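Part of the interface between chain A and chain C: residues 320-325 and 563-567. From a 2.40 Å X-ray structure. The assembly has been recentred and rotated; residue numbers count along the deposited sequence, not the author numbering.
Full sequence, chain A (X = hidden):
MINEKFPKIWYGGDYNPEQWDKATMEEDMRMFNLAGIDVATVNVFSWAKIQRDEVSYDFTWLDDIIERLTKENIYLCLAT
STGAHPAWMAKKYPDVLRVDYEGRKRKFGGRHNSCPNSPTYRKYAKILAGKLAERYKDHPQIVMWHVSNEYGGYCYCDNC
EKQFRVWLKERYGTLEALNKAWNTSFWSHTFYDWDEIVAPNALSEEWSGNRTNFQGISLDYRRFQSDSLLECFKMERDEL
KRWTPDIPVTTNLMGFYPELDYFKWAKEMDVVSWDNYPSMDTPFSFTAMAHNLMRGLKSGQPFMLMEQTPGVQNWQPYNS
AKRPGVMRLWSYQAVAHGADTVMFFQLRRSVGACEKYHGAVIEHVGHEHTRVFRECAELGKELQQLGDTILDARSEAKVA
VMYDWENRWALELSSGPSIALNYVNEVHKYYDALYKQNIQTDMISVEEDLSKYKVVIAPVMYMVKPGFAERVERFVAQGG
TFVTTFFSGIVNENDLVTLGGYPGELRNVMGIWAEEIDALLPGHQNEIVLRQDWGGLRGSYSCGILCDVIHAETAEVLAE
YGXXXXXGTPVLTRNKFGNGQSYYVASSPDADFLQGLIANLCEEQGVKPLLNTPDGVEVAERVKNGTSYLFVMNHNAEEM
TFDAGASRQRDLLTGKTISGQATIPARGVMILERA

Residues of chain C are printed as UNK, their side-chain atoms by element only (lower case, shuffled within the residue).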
ATOM      1  N   SER A 320      -5.594  -8.740  22.169  1.00 27.51           N
ATOM      2  CA  SER A 320      -5.569  -8.528  23.611  1.00 29.80           C
ATOM      3  C   SER A 320      -6.449  -9.529  24.319  1.00 28.62           C
ATOM      4  O   SER A 320      -7.495  -9.917  23.807  1.00 31.21           O
ATOM      5  CB  SER A 320      -6.071  -7.125  23.949  1.00 26.45           C
ATOM      6  OG  SER A 320      -5.269  -6.137  23.331  1.00 37.14           O
ATOM      7  N   ALA A 321      -6.043  -9.942  25.511  1.00 26.62           N
ATOM      8  CA  ALA A 321      -6.925 -10.772  26.310  1.00 29.54           C
ATOM      9  C   ALA A 321      -8.169  -9.967  26.672  1.00 29.11           C
ATOM     10  O   ALA A 321      -8.113  -8.747  26.840  1.00 24.48           O
ATOM     11  CB  ALA A 321      -6.220 -11.286  27.557  1.00 23.93           C
ATOM     12  N   LYS A 322      -9.296 -10.660  26.744  1.00 26.36           N
ATOM     13  CA  LYS A 322     -10.522 -10.080  27.240  1.00 28.29           C
ATOM     14  C   LYS A 322     -10.359  -9.933  28.750  1.00 26.81           C
ATOM     15  O   LYS A 322     -10.059 -10.916  29.409  1.00 26.05           O
ATOM     16  CB  LYS A 322     -11.661 -11.048  26.944  1.00 26.99           C
ATOM     17  CG  LYS A 322     -12.766 -10.449  26.160  1.00 27.27           C
ATOM     18  CD  LYS A 322     -13.057 -11.274  24.933  1.00 30.68           C
ATOM     19  CE  LYS A 322     -14.245 -12.178  25.159  1.00 24.25           C
ATOM     20  NZ  LYS A 322     -15.083 -12.228  23.921  1.00 26.42           N
ATOM     21  N   ARG A 323     -10.543  -8.733  29.304  1.00 27.19           N
ATOM     22  CA  ARG A 323     -10.311  -8.530  30.744  1.00 26.84           C
ATOM     23  C   ARG A 323     -11.367  -9.262  31.581  1.00 26.19           C
ATOM     24  O   ARG A 323     -12.455  -9.570  31.093  1.00 24.37           O
ATOM     25  CB  ARG A 323     -10.278  -7.040  31.130  1.00 24.92           C
ATOM     26  CG  ARG A 323      -9.565  -6.087  30.161  1.00 34.45           C
ATOM     27  CD  ARG A 323      -8.029  -6.050  30.276  1.00 28.04           C
ATOM     28  NE  ARG A 323      -7.433  -6.652  29.092  1.00 28.93           N
ATOM     29  CZ  ARG A 323      -6.148  -6.614  28.750  1.00 29.22           C
ATOM     30  NH1 ARG A 323      -5.239  -5.975  29.478  1.00 19.63           N
ATOM     31  NH2 ARG A 323      -5.775  -7.237  27.645  1.00 31.52           N
ATOM     32  N   PRO A 324     -11.048  -9.543  32.854  1.00 28.32           N
ATOM     33  CA  PRO A 324     -11.989 -10.282  33.704  1.00 25.72           C
ATOM     34  C   PRO A 324     -13.371  -9.668  33.637  1.00 25.77           C
ATOM     35  O   PRO A 324     -13.499  -8.446  33.736  1.00 28.47           O
ATOM     36  CB  PRO A 324     -11.412 -10.089  35.108  1.00 27.43           C
ATOM     37  CG  PRO A 324      -9.951  -9.886  34.888  1.00 29.92           C
ATOM     38  CD  PRO A 324      -9.845  -9.119  33.594  1.00 28.30           C
ATOM     39  N   GLY A 325     -14.386 -10.506  33.470  1.00 25.26           N
ATOM     40  CA  GLY A 325     -15.762 -10.047  33.426  1.00 26.15           C
ATOM     41  C   GLY A 325     -16.255  -9.682  32.028  1.00 27.04           C
ATOM     42  O   GLY A 325     -17.457  -9.721  31.753  1.00 26.70           O
TER
ATOM     43  N   UNK C 563       0.820  -3.123  36.906  1.00 28.48           N
ATOM     44  CA  UNK C 563      -0.482  -2.630  36.466  1.00 28.68           C
ATOM     45  C   UNK C 563      -1.374  -3.679  35.797  1.00 28.84           C
ATOM     46  O   UNK C 563      -0.940  -4.798  35.515  1.00 29.20           O
ATOM     47  c   UNK C 563      -0.293  -1.422  35.544  1.00 28.97           C
ATOM     48  N   UNK C 564      -2.624  -3.299  35.544  1.00 24.96           N
ATOM     49  CA  UNK C 564      -3.563  -4.147  34.801  1.00 26.09           C
ATOM     50  C   UNK C 564      -4.069  -5.336  35.625  1.00 27.80           C
ATOM     51  O   UNK C 564      -3.658  -5.535  36.774  1.00 28.89           O
ATOM     52  c   UNK C 564      -2.947  -4.629  33.481  1.00 26.08           C
ATOM     53  c   UNK C 564      -3.951  -4.622  32.334  1.00 29.02           C
ATOM     54  o   UNK C 564      -3.537  -4.359  31.186  1.00 25.63           O
ATOM     55  o   UNK C 564      -5.156  -4.868  32.579  1.00 27.55           O
ATOM     56  N   UNK C 565      -4.957  -6.133  35.039  1.00 26.50           N
ATOM     57  CA  UNK C 565      -5.592  -7.204  35.795  1.00 23.35           C
ATOM     58  C   UNK C 565      -4.612  -8.271  36.290  1.00 24.28           C
ATOM     59  O   UNK C 565      -4.961  -9.076  37.153  1.00 27.56           O
ATOM     60  c   UNK C 565      -5.755 -11.060  33.246  1.00 27.16           C
ATOM     61  c   UNK C 565      -6.351  -8.809  33.932  1.00 29.23           C
ATOM     62  c   UNK C 565      -6.108 -10.148  34.235  1.00 28.46           C
ATOM     63  c   UNK C 565      -5.891  -9.307  31.608  1.00 23.15           C
ATOM     64  c   UNK C 565      -6.245  -8.407  32.600  1.00 22.05           C
ATOM     65  o   UNK C 565      -5.304 -11.535  30.958  1.00 25.94           O
ATOM     66  c   UNK C 565      -5.649 -10.633  31.937  1.00 28.07           C
ATOM     67  c   UNK C 565      -6.749  -7.827  35.016  1.00 23.07           C
ATOM     68  N   UNK C 566      -3.389  -8.274  35.763  1.00 23.39           N
ATOM     69  CA  UNK C 566      -2.385  -9.240  36.207  1.00 22.06           C
ATOM     70  C   UNK C 566      -1.338  -8.598  37.094  1.00 25.38           C
ATOM     71  O   UNK C 566      -0.283  -9.183  37.342  1.00 26.88           O
ATOM     72  c   UNK C 566      -1.730 -10.001  35.035  1.00 22.21           C
ATOM     73  c   UNK C 566      -2.197  -8.373  31.617  1.00 27.14           C
ATOM     74  o   UNK C 566      -0.784  -6.995  30.292  1.00 26.46           O
ATOM     75  c   UNK C 566      -0.261  -8.524  33.582  1.00 26.68           C
ATOM     76  c   UNK C 566      -1.471  -9.191  33.779  1.00 23.23           C
ATOM     77  c   UNK C 566      -0.025  -7.783  32.427  1.00 26.98           C
ATOM     78  c   UNK C 566      -2.429  -9.108  32.776  1.00 27.93           C
ATOM     79  c   UNK C 566      -0.999  -7.717  31.446  1.00 22.28           C
ATOM     80  N   UNK C 567      -1.632  -7.395  37.579  1.00 27.10           N
ATOM     81  CA  UNK C 567      -0.749  -6.744  38.546  1.00 29.41           C
ATOM     82  C   UNK C 567      -0.435  -7.686  39.707  1.00 24.58           C
ATOM     83  O   UNK C 567      -1.317  -8.374  40.204  1.00 27.42           O
ATOM     84  c   UNK C 567      -1.053  -3.539  40.687  1.00 42.50           C
ATOM     85  n   UNK C 567      -0.376  -1.608  42.125  1.00 44.47           N
ATOM     86  c   UNK C 567      -0.804  -5.024  40.415  1.00 36.38           C
ATOM     87  c   UNK C 567      -1.381  -5.461  39.083  1.00 28.57           C
ATOM     88  c   UNK C 567      -0.349  -3.089  41.967  1.00 41.15           C
TER

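Position 563 of chain C carries a single side-chain carbon, CB, and nothing beyond it. This CB comes no nearer to the chain A stretch than 9.1 Å, the distance from CB of position 563 to A:Arg323 NH1, and the residue touches none of it. One carbon identifies alanine, C:Ala563.

At position 564 the side chain has two carbons, the second bearing two oxygens, so it ends in a short, flat fork. One of these oxygens lies 2.9 Å from NH1 of A:Arg323, near the plane of the guanidinium and at its edge, as expected of a carboxylate facing an arginine. A carboxylate on a single methylene is aspartate, C:Asp564. Its OD1 also accepts a hydrogen bond from the backbone N of position 565, at 2.8 Å, which ties the side chain back to its own main chain.

Position 565 has one carbon followed by a six-carbon ring bearing one oxygen. CB points toward chain A, and the ring meets A:Ala321, A:Arg323 and A:Pro324; CD of A:Pro324 sits over one face, 4.0 Å from the ring centroid. A six-membered carbon ring with a terminal oxygen is tyrosine, C:Tyr565. Its OH comes within 3.5 Å of CB of A:Ala321, which lies at the ring edge.

Position 566 repeats this pattern, one carbon and then a six-carbon ring with one oxygen, but its ring approaches chain A much less closely: its nearest atom is a ring carbon 4.4 Å from NH1 of A:Arg323. The atoms again spell tyrosine, C:Tyr566, which is buried although the chain A stretch covers little of it.

Position 567 extends four carbons in a row to a terminal nitrogen, with every chi angle in the t well. It is lysine, C:Lys567, exposed and out of reach of the chain A stretch. Its backbone N donates to O of C:Asp564 at 2.9 Å, closing a type I turn that begins at the aspartate.

The contact combines a charged pair with a packed ring. A:Arg323 NH1 forms a salt bridge with C:Asp564 OD2 at 2.9 Å and a weak hydrogen bond to OD1 of the same residue at 3.3 Å. The guanidinium is held in place from within chain A, where A:Arg323 NH2 and NE both donate to O of A:Ala321, at 2.9 and 3.2 Å. C:Tyr565, in the middle of the turn, contributes the largest covered area: A:Pro324 makes a CH-pi contact with one face of its ring, while CE1 lies over a face of the A:Arg323 guanidinium.

Chain C (563-567) ADYYK
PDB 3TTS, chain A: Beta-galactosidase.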